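PDB 3I7T: RidA family protein from Mycobacterium tuberculosis, which is of unknown function but belongs to the YjgF/YER057c/UK114 family, forms a homotrimer and may, as some relatives do, act on small reactive metabolites. Local coordinates for residues R70-D75 and L111-A116. Sequence-based numbering, arbitrary orientation.
Sequences RIYVTD and LVEIEA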
ATOM      1  N   ARG A  70      -5.754   0.122  -4.972  1.00  6.32           N
ATOM      2  CA  ARG A  70      -5.688   1.081  -3.876  1.00  6.73           C
ATOM      3  C   ARG A  70      -5.872   2.418  -4.529  1.00  5.96           C
ATOM      4  O   ARG A  70      -5.194   2.715  -5.520  1.00  5.45           O
ATOM      5  CB  ARG A  70      -4.339   1.008  -3.162  1.00  6.75           C
ATOM      6  CG  ARG A  70      -4.205   1.967  -1.979  1.00  8.84           C
ATOM      7  CD  ARG A  70      -2.905   1.713  -1.179  1.00 10.37           C
ATOM      8  NE  ARG A  70      -2.962   0.438  -0.460  1.00 11.25           N
ATOM      9  CZ  ARG A  70      -2.307  -0.664  -0.820  1.00 10.60           C
ATOM     10  NH1 ARG A  70      -2.438  -1.765  -0.102  1.00 12.06           N
ATOM     11  NH2 ARG A  70      -1.513  -0.669  -1.879  1.00 12.59           N
ATOM     12  N   ILE A  71      -6.810   3.201  -3.992  1.00  5.14           N
ATOM     13  CA  ILE A  71      -7.235   4.449  -4.603  1.00  5.23           C
ATOM     14  C   ILE A  71      -6.989   5.633  -3.673  1.00  5.71           C
ATOM     15  O   ILE A  71      -7.505   5.668  -2.563  1.00  5.54           O
ATOM     16  CB  ILE A  71      -8.747   4.394  -4.950  1.00  4.97           C
ATOM     17  CG1 ILE A  71      -9.060   3.177  -5.833  1.00  4.25           C
ATOM     18  CG2 ILE A  71      -9.211   5.706  -5.612  1.00  6.09           C
ATOM     19  CD1 ILE A  71     -10.528   2.941  -6.022  1.00  4.23           C
ATOM     20  N   TYR A  72      -6.177   6.582  -4.132  1.00  5.94           N
ATOM     21  CA  TYR A  72      -5.989   7.855  -3.453  1.00  6.22           C
ATOM     22  C   TYR A  72      -6.785   8.931  -4.163  1.00  6.11           C
ATOM     23  O   TYR A  72      -6.632   9.121  -5.368  1.00  5.66           O
ATOM     24  CB  TYR A  72      -4.513   8.259  -3.472  1.00  6.80           C
ATOM     25  CG  TYR A  72      -3.572   7.175  -3.011  1.00  8.70           C
ATOM     26  CD1 TYR A  72      -3.364   6.949  -1.662  1.00 11.06           C
ATOM     27  CD2 TYR A  72      -2.893   6.376  -3.923  1.00 12.42           C
ATOM     28  CE1 TYR A  72      -2.507   5.951  -1.216  1.00 12.15           C
ATOM     29  CE2 TYR A  72      -2.029   5.373  -3.490  1.00 14.23           C
ATOM     30  CZ  TYR A  72      -1.844   5.168  -2.129  1.00 14.24           C
ATOM     31  OH  TYR A  72      -0.989   4.174  -1.676  1.00 15.38           O
ATOM     32  N   VAL A  73      -7.596   9.660  -3.407  1.00  5.65           N
ATOM     33  CA  VAL A  73      -8.367  10.754  -3.965  1.00  5.99           C
ATOM     34  C   VAL A  73      -8.103  12.048  -3.207  1.00  6.39           C
ATOM     35  O   VAL A  73      -7.751  12.029  -2.019  1.00  6.76           O
ATOM     36  CB  VAL A  73      -9.871  10.451  -3.978  1.00  5.61           C
ATOM     37  CG1 VAL A  73     -10.174   9.363  -4.979  1.00  4.73           C
ATOM     38  CG2 VAL A  73     -10.365  10.078  -2.561  1.00  5.66           C
ATOM     39  N   THR A  74      -8.266  13.182  -3.882  1.00  6.92           N
ATOM     40  CA  THR A  74      -8.075  14.446  -3.194  1.00  6.88           C
ATOM     41  C   THR A  74      -9.373  14.915  -2.526  1.00  7.42           C
ATOM     42  O   THR A  74      -9.346  15.777  -1.658  1.00  7.60           O
ATOM     43  CB  THR A  74      -7.449  15.557  -4.094  1.00  7.63           C
ATOM     44  OG1 THR A  74      -8.276  15.808  -5.242  1.00  5.91           O
ATOM     45  CG2 THR A  74      -6.037  15.153  -4.533  1.00  7.15           C
ATOM     46  N   ASP A  75     -10.505  14.340  -2.916  1.00  7.37           N
ATOM     47  CA  ASP A  75     -11.765  14.671  -2.263  1.00  7.83           C
ATOM     48  C   ASP A  75     -12.627  13.434  -2.113  1.00  7.66           C
ATOM     49  O   ASP A  75     -13.336  13.045  -3.049  1.00  7.21           O
ATOM     50  CB  ASP A  75     -12.528  15.730  -3.047  1.00  8.33           C
ATOM     51  CG  ASP A  75     -13.830  16.113  -2.375  1.00 10.27           C
ATOM     52  OD1 ASP A  75     -14.233  15.398  -1.424  1.00 12.24           O
ATOM     53  OD2 ASP A  75     -14.448  17.122  -2.789  1.00 12.53           O
ATOM     54  N   LEU A 111      -6.585  14.280  -9.506  1.00  8.75           N
ATOM     55  CA  LEU A 111      -7.633  14.142  -8.497  1.00  8.04           C
ATOM     56  C   LEU A 111      -7.732  12.743  -7.919  1.00  7.48           C
ATOM     57  O   LEU A 111      -8.409  12.516  -6.913  1.00  7.77           O
ATOM     58  CB  LEU A 111      -8.971  14.504  -9.123  1.00  8.05           C
ATOM     59  CG  LEU A 111      -9.036  15.918  -9.687  1.00  7.82           C
ATOM     60  CD1 LEU A 111     -10.395  16.135 -10.348  1.00  8.04           C
ATOM     61  CD2 LEU A 111      -8.767  16.957  -8.601  1.00  6.79           C
ATOM     62  N   VAL A 112      -7.063  11.809  -8.572  1.00  6.91           N
ATOM     63  CA  VAL A 112      -7.153  10.397  -8.215  1.00  6.62           C
ATOM     64  C   VAL A 112      -5.897   9.673  -8.694  1.00  6.48           C
ATOM     65  O   VAL A 112      -5.372   9.967  -9.764  1.00  6.64           O
ATOM     66  CB  VAL A 112      -8.453   9.722  -8.770  1.00  6.24           C
ATOM     67  CG1 VAL A 112      -8.550   9.849 -10.272  1.00  6.14           C
ATOM     68  CG2 VAL A 112      -8.496   8.255  -8.379  1.00  5.29           C
ATOM     69  N   GLU A 113      -5.380   8.772  -7.864  1.00  6.59           N
ATOM     70  CA  GLU A 113      -4.296   7.894  -8.278  1.00  7.46           C
ATOM     71  C   GLU A 113      -4.635   6.458  -7.872  1.00  7.48           C
ATOM     72  O   GLU A 113      -5.158   6.229  -6.785  1.00  7.81           O
ATOM     73  CB  GLU A 113      -2.977   8.337  -7.651  1.00  7.67           C
ATOM     74  CG  GLU A 113      -1.776   7.444  -8.009  1.00  9.16           C
ATOM     75  CD  GLU A 113      -0.459   8.148  -7.750  1.00 11.68           C
ATOM     76  OE1 GLU A 113      -0.457   9.391  -7.672  1.00 12.23           O
ATOM     77  OE2 GLU A 113       0.578   7.469  -7.602  1.00 14.64           O
ATOM     78  N   ILE A 114      -4.350   5.502  -8.748  1.00  6.94           N
ATOM     79  CA  ILE A 114      -4.683   4.105  -8.482  1.00  6.96           C
ATOM     80  C   ILE A 114      -3.481   3.180  -8.631  1.00  7.30           C
ATOM     81  O   ILE A 114      -2.758   3.248  -9.624  1.00  7.99           O
ATOM     82  CB  ILE A 114      -5.831   3.648  -9.420  1.00  7.00           C
ATOM     83  CG1 ILE A 114      -6.984   4.656  -9.306  1.00  6.51           C
ATOM     84  CG2 ILE A 114      -6.240   2.187  -9.124  1.00  5.26           C
ATOM     85  CD1 ILE A 114      -8.184   4.365 -10.182  1.00  6.88           C
ATOM     86  N   GLU A 115      -3.268   2.323  -7.635  1.00  7.47           N
ATOM     87  CA  GLU A 115      -2.313   1.229  -7.732  1.00  7.99           C
ATOM     88  C   GLU A 115      -3.035  -0.088  -7.971  1.00  7.30           C
ATOM     89  O   GLU A 115      -4.224  -0.223  -7.669  1.00  8.13           O
ATOM     90  CB  GLU A 115      -1.550   1.102  -6.414  1.00  8.20           C
ATOM     91  CG  GLU A 115      -0.749   2.313  -6.051  1.00 10.14           C
ATOM     92  CD  GLU A 115      -0.156   2.173  -4.656  1.00 14.43           C
ATOM     93  OE1 GLU A 115      -0.535   1.219  -3.948  1.00 16.68           O
ATOM     94  OE2 GLU A 115       0.694   2.993  -4.270  1.00 14.96           O
ATOM     95  N   ALA A 116      -2.309  -1.088  -8.449  1.00  6.94           N
ATOM     96  CA  ALA A 116      -2.898  -2.405  -8.576  1.00  6.57           C
ATOM     97  C   ALA A 116      -1.858  -3.507  -8.344  1.00  6.45           C
ATOM     98  O   ALA A 116      -0.678  -3.347  -8.691  1.00  5.31           O
ATOM     99  CB  ALA A 116      -3.552  -2.565  -9.940  1.00  6.40           C
TER
HETATM  100  O   HOH W   1     -10.509  14.060  -5.744  1.00 21.71           O
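R70 and E115 lie side by side on one face of an antiparallel strand pair and join in a salt bridge. R70 NH2 meets E115 OE1 at 3.0 Å. The oxygen sits in the guanidinium plane, while the carboxylate is turned 79° from that plane. R70 CG is anti to the backbone N (chi1 -179°), and a bend at chi3 brings the guanidinium over to the acid. The other oxygen, E115 OE2, stands at the edge of the Y72 ring and takes a weak hydrogen bond from Y72 OH at 3.3 Å.

Beneath these groups, R70 with E115 and Y72 with E113 are hydrogen-bonded pairs. E113 N bonds to Y72 O at 2.8 Å. I71 and V73 lie on the other face with V112 and I114. The first two pack on helix 79-90, the second two on helix 41-58. I71 CG2 lies alongside V112 CG2 at 3.8 Å, and V73 CG1 touches the same methyl at 4.0 Å. Past the strand end, T74 N bonds to L111 O at 3.1 Å, and a water links that oxygen to T74 OG1.

Strands 66-73 and 112-119 lie inside the sheet of the YjgF-type fold, with helices on one face and the polar face toward the trimer interface. R70 NH1 of the second subunit forms a salt bridge with E115 OE1 and lies close to R70 NH2; S98 there bonds to OE2. R70 NH1 forms a salt bridge with E115 OE1 of the third subunit. Each carboxylate is thus shared between two arginines, which probably offsets the repulsion between guanidiniums.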